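Local coordinates for outer membrane porin protein 32 (Delftia acidovorans, PDB 2FGQ) that forms anion-selective channels across the bacterial outer membrane as a homotrimeric porin and here holds D-malate inside its pore, at residues A[74-79]-A[85-90]; A[126-129]-A[134-137]. All coordinates share one frame; numbering follows the deposited sequence.

Contact 1 of 2, residues A[74-79]-A[85-90]; sequences KRRSTV and FGEVRL. With MLT (D-malate), chain H.
L90 O is the polar atom gripped from several directions: V79 N donates to it at 3.0 Å, water 2 donates to it while also reaching S77 O, and T78 CA adds a CA-H...O contact at 3.2 Å. L90 N returns the bond to V79 O at 2.9 Å, almost straight at 176°, which identifies V79 and L90 as an antiparallel hydrogen-bonded pair. Their side chains share one face of the sheet.

On the other face two arginines meet. The guanidinium groups of R76 and R89 lie flat on each other, centres 3.7 Å apart and planes at 14°, although the two side chains cross at about a right angle. R76 reaches this place with CG anti to the backbone N (chi1 -179°) and an extended chain. T78 OG1 then accepts from R76 NE at 2.9 Å in the guanidinium plane, which, with water 1 in the same plane at NH2, helps fix the rotation of the group. R89 is held side-on by E87, NH2 to OE1 and NE to OE2, and by D93 at NH1; water 1 links R76 NH2 to E87 OE2. These carboxylates probably offset the like charges of the stack.

R75, at a classic beta bulge with R76 opposite E58, turns to the pore, where NH1 donates to malate O1 at 3.1 Å and NH2 to O2, edge-on. T36, T102 and R133 also bind the malate.

The hairpin of strands 76-83 and 86-90 lies between strands 51-60 and 137-141 in the barrel wall, with V79 and L90 packed against I328 and T12 of a second subunit.

Contact 2 of 2, residues A[126-129]-A[134-137]; sequences GADD and ANNL. With CA (calcium ion), chain C.
D128 and N135 are joined through water 3, which donates to D128 OD2 at 2.7 Å and accepts from N135 N at 3.0 Å. The direct separation of D128 OD2 from N135 N is 4.2 Å, so the water carries the polar link. The same carboxylate oxygen forms a salt bridge with R92.

Van der Waals contact is slight: D128 OD2 comes within 4.2 Å of A134 CA, and the methyl group of A127 faces the side chain of N135. Only 97 Å² is buried between the segments.

Within 126-129, G126 N donates to D129 OD2 at 3.0 Å from above the carboxylate plane, 53° out of it, and T194 also bonds to that oxygen.

N136 OD1 binds a calcium ion at 2.3 Å, with water 4 at 2.5 Å; E158 of the same chain and L29, D64 and G309 of a second subunit are further ligands, so the ion bridges two subunits.

Residues 126-129 lie in the long third loop, between barrel strands 86-90 and 137-141, which as in other general porins folds into the barrel and narrows the pore; 134-137 leads from strand 133-134, paired with 93-94, back into the wall at strand 137-141, A134 and L137 touching A155 of strand 148-155.

Overall arrangement
Contact 1 belongs to the barrel wall and contact 2 to the pore loop and its return to the wall; their centres are 15 Å apart and their nearest atoms about 4 Å, without touching. Both are partly buried, but contact 1 buries 293 Å² against 97 Å², consistent with paired strands rather than loops meeting across a water. Direct backbone bonds and stacked arginines characterise contact 1, a water bridge contact 2. The two share neighbours: R92 bonds to K74 O and to D128, while strand 137-141 flanks 86-90 and follows from 134-137. Each also reaches the second subunit, contact 1 largely by packing, contact 2 through a shared calcium ion.

Contact 1 of 2, residues A[74-79]-A[85-90]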
loop_
_atom_site.group_PDB
_atom_site.type_symbol
_atom_site.label_atom_id
_atom_site.label_comp_id
_atom_site.label_asym_id
_atom_site.label_seq_id
_atom_site.Cartn_x
_atom_site.Cartn_y
_atom_site.Cartn_z
ATOM N N LYS A 74 -8.155 -4.932 -1.382
ATOM C CA LYS A 74 -9.455 -5.246 -0.789
ATOM C C LYS A 74 -10.551 -5.538 -1.797
ATOM O O LYS A 74 -11.573 -6.084 -1.404
ATOM C CB LYS A 74 -9.916 -4.225 0.242
ATOM C CG LYS A 74 -9.166 -4.289 1.567
ATOM C CD LYS A 74 -9.613 -3.161 2.493
ATOM C CE LYS A 74 -10.964 -3.332 3.066
ATOM N NZ LYS A 74 -11.206 -2.181 4.014
ATOM N N ARG A 75 -10.379 -5.199 -3.071
ATOM C CA ARG A 75 -11.444 -5.485 -4.045
ATOM C C ARG A 75 -11.467 -6.986 -4.330
ATOM O O ARG A 75 -12.528 -7.578 -4.463
ATOM C CB ARG A 75 -11.316 -4.656 -5.332
ATOM C CG ARG A 75 -11.661 -3.195 -5.074
ATOM C CD ARG A 75 -11.535 -2.307 -6.264
ATOM N NE ARG A 75 -12.256 -2.838 -7.419
ATOM C CZ ARG A 75 -13.572 -2.769 -7.582
ATOM N NH1 ARG A 75 -14.319 -2.105 -6.712
ATOM N NH2 ARG A 75 -14.138 -3.329 -8.650
ATOM N N ARG A 76 -10.298 -7.623 -4.465
ATOM C CA ARG A 76 -10.256 -9.075 -4.710
ATOM C C ARG A 76 -8.813 -9.530 -4.481
ATOM O O ARG A 76 -7.848 -8.863 -4.932
ATOM C CB ARG A 76 -10.601 -9.373 -6.163
ATOM C CG ARG A 76 -10.621 -10.866 -6.517
ATOM C CD ARG A 76 -11.315 -11.146 -7.798
ATOM N NE ARG A 76 -11.056 -12.512 -8.250
ATOM C CZ ARG A 76 -11.502 -13.010 -9.390
ATOM N NH1 ARG A 76 -12.298 -12.277 -10.167
ATOM N NH2 ARG A 76 -11.165 -14.232 -9.755
ATOM N N SER A 77 -8.642 -10.641 -3.772
ATOM C CA SER A 77 -7.308 -11.196 -3.572
ATOM C C SER A 77 -7.422 -12.695 -3.527
ATOM O O SER A 77 -7.316 -13.301 -2.464
ATOM C CB SER A 77 -6.654 -10.654 -2.294
ATOM O OG SER A 77 -7.413 -10.898 -1.128
ATOM N N THR A 78 -7.662 -13.289 -4.691
ATOM C CA THR A 78 -7.993 -14.708 -4.760
ATOM C C THR A 78 -6.943 -15.542 -5.462
ATOM O O THR A 78 -6.121 -15.067 -6.247
ATOM C CB THR A 78 -9.334 -14.926 -5.525
ATOM O OG1 THR A 78 -9.280 -14.239 -6.798
ATOM C CG2 THR A 78 -10.503 -14.337 -4.740
ATOM N N VAL A 79 -7.024 -16.830 -5.160
ATOM C CA VAL A 79 -6.367 -17.884 -5.921
ATOM C C VAL A 79 -7.455 -18.900 -6.240
ATOM O O VAL A 79 -8.394 -19.093 -5.464
ATOM C CB VAL A 79 -5.155 -18.476 -5.140
ATOM C CG1 VAL A 79 -5.533 -19.037 -3.742
ATOM C CG2 VAL A 79 -4.414 -19.534 -5.959
ATOM N N PHE A 85 -15.637 -28.287 -14.375
ATOM C CA PHE A 85 -16.469 -28.291 -13.186
ATOM C C PHE A 85 -16.953 -26.886 -12.756
ATOM O O PHE A 85 -17.816 -26.780 -11.909
ATOM C CB PHE A 85 -15.728 -28.964 -12.027
ATOM C CG PHE A 85 -14.475 -28.243 -11.622
ATOM C CD1 PHE A 85 -14.522 -27.155 -10.754
ATOM C CD2 PHE A 85 -13.279 -28.586 -12.201
ATOM C CE1 PHE A 85 -13.346 -26.464 -10.436
ATOM C CE2 PHE A 85 -12.124 -27.911 -11.899
ATOM C CZ PHE A 85 -12.152 -26.849 -11.022
ATOM N N GLY A 86 -16.398 -25.836 -13.347
ATOM C CA GLY A 86 -16.645 -24.480 -12.910
ATOM C C GLY A 86 -15.371 -23.871 -12.348
ATOM O O GLY A 86 -14.285 -24.058 -12.889
ATOM N N GLU A 87 -15.517 -23.178 -11.232
ATOM C CA GLU A 87 -14.402 -22.452 -10.621
ATOM C C GLU A 87 -14.576 -22.378 -9.120
ATOM O O GLU A 87 -15.667 -22.068 -8.625
ATOM C CB GLU A 87 -14.334 -21.024 -11.183
ATOM C CG GLU A 87 -13.159 -20.195 -10.726
ATOM C CD GLU A 87 -13.275 -18.725 -11.147
ATOM O OE1 GLU A 87 -14.369 -18.243 -11.505
ATOM O OE2 GLU A 87 -12.282 -18.038 -11.092
ATOM N N VAL A 88 -13.492 -22.657 -8.400
ATOM C CA VAL A 88 -13.424 -22.469 -6.971
ATOM C C VAL A 88 -12.386 -21.388 -6.687
ATOM O O VAL A 88 -11.279 -21.458 -7.181
ATOM C CB VAL A 88 -13.055 -23.767 -6.236
ATOM C CG1 VAL A 88 -12.909 -23.516 -4.766
ATOM C CG2 VAL A 88 -14.131 -24.831 -6.492
ATOM N N ARG A 89 -12.767 -20.403 -5.877
ATOM C CA ARG A 89 -11.868 -19.299 -5.471
ATOM C C ARG A 89 -11.733 -19.220 -3.964
ATOM O O ARG A 89 -12.722 -19.373 -3.234
ATOM C CB ARG A 89 -12.443 -17.981 -5.904
ATOM C CG ARG A 89 -12.744 -17.808 -7.332
ATOM C CD ARG A 89 -13.251 -16.353 -7.619
ATOM N NE ARG A 89 -13.799 -16.238 -8.937
ATOM C CZ ARG A 89 -14.510 -15.223 -9.372
ATOM N NH1 ARG A 89 -14.860 -14.190 -8.588
ATOM N NH2 ARG A 89 -14.906 -15.253 -10.623
ATOM N N LEU A 90 -10.503 -18.978 -3.511
ATOM C CA LEU A 90 -10.209 -18.711 -2.111
ATOM C C LEU A 90 -9.660 -17.313 -1.948
ATOM O O LEU A 90 -8.676 -16.982 -2.609
ATOM C CB LEU A 90 -9.111 -19.638 -1.582
ATOM C CG LEU A 90 -9.340 -21.100 -1.159
ATOM C CD1 LEU A 90 -10.458 -21.788 -1.725
ATOM C CD2 LEU A 90 -8.049 -21.946 -1.097
HETATM C C1 MLT H . -17.331 -2.920 -7.262
HETATM O O1 MLT H . -17.145 -1.735 -7.858
HETATM O O2 MLT H . -17.009 -4.038 -7.846
HETATM C C2 MLT H . -17.971 -3.079 -5.933
HETATM O O3 MLT H . -17.579 -2.046 -5.067
HETATM C C3 MLT H . -19.475 -3.188 -6.138
HETATM C C4 MLT H . -19.681 -4.184 -7.261
HETATM O O4 MLT H . -18.890 -4.274 -8.304
HETATM O O5 MLT H . -20.648 -5.013 -7.241
HETATM O O HOH W 1 -11.938 -15.297 -12.374
HETATM O O HOH W 2 -6.373 -15.842 -1.647
#

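Contact 2 of 2, residues A[126-129]-A[134-137]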
loop_
_atom_site.group_PDB
_atom_site.type_symbol
_atom_site.label_atom_id
_atom_site.label_comp_id
_atom_site.label_asym_id
_atom_site.label_seq_id
_atom_site.Cartn_x
_atom_site.Cartn_y
_atom_site.Cartn_z
ATOM N N GLY A 126 -19.964 -5.262 11.705
ATOM C CA GLY A 126 -19.084 -6.124 10.920
ATOM C C GLY A 126 -18.289 -5.330 9.889
ATOM O O GLY A 126 -18.609 -4.196 9.606
ATOM N N ALA A 127 -17.290 -5.964 9.306
ATOM C CA ALA A 127 -16.417 -5.307 8.316
ATOM C C ALA A 127 -17.152 -5.056 7.005
ATOM O O ALA A 127 -16.858 -4.076 6.302
ATOM C CB ALA A 127 -15.202 -6.184 8.063
ATOM N N ASP A 128 -18.132 -5.910 6.687
ATOM C CA ASP A 128 -18.768 -5.877 5.370
ATOM C C ASP A 128 -20.286 -6.044 5.487
ATOM O O ASP A 128 -20.912 -6.865 4.810
ATOM C CB ASP A 128 -18.172 -6.944 4.456
ATOM C CG ASP A 128 -16.716 -6.684 4.140
ATOM O OD1 ASP A 128 -16.429 -5.707 3.350
ATOM O OD2 ASP A 128 -15.806 -7.362 4.678
ATOM N N ASP A 129 -20.871 -5.197 6.327
ATOM C CA ASP A 129 -22.334 -5.233 6.530
ATOM C C ASP A 129 -23.111 -4.525 5.455
ATOM O O ASP A 129 -24.334 -4.369 5.575
ATOM C CB ASP A 129 -22.678 -4.727 7.923
ATOM C CG ASP A 129 -22.604 -5.814 8.963
ATOM O OD1 ASP A 129 -22.693 -7.025 8.602
ATOM O OD2 ASP A 129 -22.486 -5.534 10.178
ATOM N N ALA A 134 -16.566 -10.223 1.272
ATOM C CA ALA A 134 -16.251 -10.898 2.518
ATOM C C ALA A 134 -14.787 -11.279 2.596
ATOM O O ALA A 134 -14.228 -11.759 1.609
ATOM C CB ALA A 134 -17.071 -12.196 2.653
ATOM N N ASN A 135 -14.215 -11.126 3.784
ATOM C CA ASN A 135 -12.960 -11.798 4.138
ATOM C C ASN A 135 -13.184 -13.291 4.291
ATOM O O ASN A 135 -14.294 -13.749 4.574
ATOM C CB ASN A 135 -12.420 -11.263 5.473
ATOM C CG ASN A 135 -12.085 -9.751 5.459
ATOM O OD1 ASN A 135 -12.199 -9.041 6.491
ATOM N ND2 ASN A 135 -11.668 -9.291 4.372
ATOM N N ASN A 136 -12.109 -14.037 4.119
ATOM C CA ASN A 136 -12.090 -15.465 4.493
ATOM C C ASN A 136 -13.111 -16.257 3.708
ATOM O O ASN A 136 -13.674 -17.245 4.218
ATOM C CB ASN A 136 -12.400 -15.621 5.972
ATOM C CG ASN A 136 -11.500 -14.713 6.848
ATOM O OD1 ASN A 136 -10.283 -14.635 6.619
ATOM N ND2 ASN A 136 -12.096 -13.995 7.806
ATOM N N LEU A 137 -13.269 -15.893 2.437
ATOM C CA LEU A 137 -14.303 -16.435 1.558
ATOM C C LEU A 137 -13.820 -17.606 0.668
ATOM O O LEU A 137 -12.724 -17.577 0.092
ATOM C CB LEU A 137 -14.809 -15.277 0.688
ATOM C CG LEU A 137 -15.893 -15.639 -0.338
ATOM C CD1 LEU A 137 -17.226 -16.003 0.329
ATOM C CD2 LEU A 137 -16.080 -14.452 -1.249
HETATM CA CA CA C . -8.553 -15.393 7.990
HETATM O O HOH W 3 -15.878 -9.768 5.811
HETATM O O HOH W 4 -8.336 -13.088 8.832
#